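Local coordinates for methylxanthine N1-demethylase NdmA (PDB 6ICN), which catalyses the NADH-dependent N1-demethylation of caffeine to theobromine and formaldehyde, as a Rieske non-heme iron oxygenase carrying a [2Fe-2S] cluster, at residues Y243-S246 and A250-L253. Residues are numbered along the deposited sequence; the frame is centred on the assembly and turned at random.
Sequences YTCS and AINL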
loop_
_atom_site.group_PDB
_atom_site.type_symbol
_atom_site.label_atom_id
_atom_site.label_comp_id
_atom_site.label_asym_id
_atom_site.label_seq_id
_atom_site.Cartn_x
_atom_site.Cartn_y
_atom_site.Cartn_z
ATOM N N TYR A 243 9.835 32.279 -30.677
ATOM C CA TYR A 243 8.843 32.262 -29.605
ATOM C C TYR A 243 7.751 33.290 -29.854
ATOM O O TYR A 243 8.042 34.464 -30.115
ATOM C CB TYR A 243 9.479 32.573 -28.249
ATOM C CG TYR A 243 10.480 31.576 -27.713
ATOM C CD1 TYR A 243 11.799 31.589 -28.147
ATOM C CD2 TYR A 243 10.113 30.644 -26.737
ATOM C CE1 TYR A 243 12.735 30.703 -27.637
ATOM C CE2 TYR A 243 11.045 29.752 -26.213
ATOM C CZ TYR A 243 12.353 29.789 -26.675
ATOM O OH TYR A 243 13.286 28.913 -26.184
ATOM N N THR A 244 6.499 32.867 -29.696
ATOM C CA THR A 244 5.355 33.770 -29.629
ATOM C C THR A 244 4.619 33.430 -28.346
ATOM O O THR A 244 3.987 32.369 -28.256
ATOM C CB THR A 244 4.432 33.610 -30.833
ATOM O OG1 THR A 244 5.188 33.751 -32.036
ATOM C CG2 THR A 244 3.328 34.647 -30.783
ATOM N N CYS A 245 4.716 34.298 -27.350
ATOM C CA CYS A 245 4.233 33.985 -26.005
ATOM C C CYS A 245 3.004 34.833 -25.718
ATOM O O CYS A 245 3.125 36.016 -25.392
ATOM C CB CYS A 245 5.322 34.231 -24.966
ATOM S SG CYS A 245 6.869 33.332 -25.279
ATOM N N SER A 246 1.823 34.227 -25.840
ATOM C CA SER A 246 0.574 34.915 -25.504
ATOM C C SER A 246 0.495 35.123 -23.996
ATOM O O SER A 246 0.407 34.159 -23.231
ATOM C CB SER A 246 -0.625 34.114 -26.005
ATOM O OG SER A 246 -0.616 34.014 -27.419
ATOM N N ALA A 250 1.005 31.264 -21.939
ATOM C CA ALA A 250 1.081 30.377 -23.096
ATOM C C ALA A 250 2.344 30.654 -23.892
ATOM O O ALA A 250 2.683 31.814 -24.136
ATOM C CB ALA A 250 -0.144 30.542 -23.988
ATOM N N ILE A 251 3.035 29.592 -24.304
ATOM C CA ILE A 251 4.252 29.705 -25.103
ATOM C C ILE A 251 4.111 28.884 -26.378
ATOM O O ILE A 251 3.890 27.668 -26.322
ATOM C CB ILE A 251 5.497 29.263 -24.324
ATOM C CG1 ILE A 251 5.681 30.138 -23.077
ATOM C CG2 ILE A 251 6.743 29.283 -25.213
ATOM C CD1 ILE A 251 6.540 29.463 -22.039
ATOM N N ASN A 252 4.271 29.542 -27.532
ATOM C CA ASN A 252 4.334 28.875 -28.825
ATOM C C ASN A 252 5.777 28.956 -29.306
ATOM O O ASN A 252 6.288 30.053 -29.571
ATOM C CB ASN A 252 3.374 29.524 -29.824
ATOM C CG ASN A 252 3.293 28.759 -31.138
ATOM O OD1 ASN A 252 2.450 27.871 -31.299
ATOM N ND2 ASN A 252 4.161 29.102 -32.084
ATOM N N LEU A 253 6.451 27.802 -29.383
ATOM C CA LEU A 253 7.855 27.739 -29.787
ATOM C C LEU A 253 7.959 27.002 -31.120
ATOM O O LEU A 253 7.705 25.793 -31.194
ATOM C CB LEU A 253 8.704 27.057 -28.710
ATOM C CG LEU A 253 10.141 26.694 -29.104
ATOM C CD1 LEU A 253 10.919 27.934 -29.583
ATOM C CD2 LEU A 253 10.876 26.035 -27.924
HETATM O O HOH W 1 6.262 31.127 -32.651
HETATM O O HOH W 2 3.080 33.868 -22.596
#
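Asn252 O takes the amide hydrogen of Thr244 N at 2.8 Å, with 171° at the hydrogen, and also receives a CA-H...O contact from Tyr243 CA. The return bond, Asn252 N to Thr244 O (2.9 Å), is more bent. Together they make Thr244 and Asn252 a hydrogen-bonded antiparallel pair; Tyr243 and Leu253 form the neighbouring non-hydrogen-bonded one. On the Thr244 side of the sheet a water joins the pair's side chains, bonded to Thr244 OG1 and accepting from Asn252 ND2, while Asn252 OD1 turns to Ser158 N. Toward the turn, Ala250 N bonds Ser246 O at 3.2 Å, and a second water donates to Ala250 O and, weakly, to Ser246 O. On the other face lie Tyr243, Cys245, Ile251 and Leu253. A chi1 of 169° swings the Leu253 side chain alongside Tyr243, and the second torsion brings CD1 over the centre of the ring. This CH-pi contact measures 3.7 Å from Leu253 CD1 to the Tyr243 ring centroid, only 8° off the ring normal. Ile251 CG2 meets the same ring at its edge, in plane, 3.9 Å from Tyr243 CD2, and also touches Cys245 SG. Phe222 of the adjoining strand 219-225 stacks on Tyr243, and Trp183 of helix 179-186 packs on Cys245 and Ile251. Replacing Tyr243 by an alanine would probably deprive Leu253 CD1 of its aromatic platform and leave the leucine freer to turn. Leu253 itself touches the bound caffeine, so the Tyr243 ring packs against a side chain that reaches the substrate. The arrangement is a beta hairpin, 239-246 with 250-257, within the seven-stranded antiparallel sheet, consistent with the helix-grip catalytic domain of Rieske oxygenases.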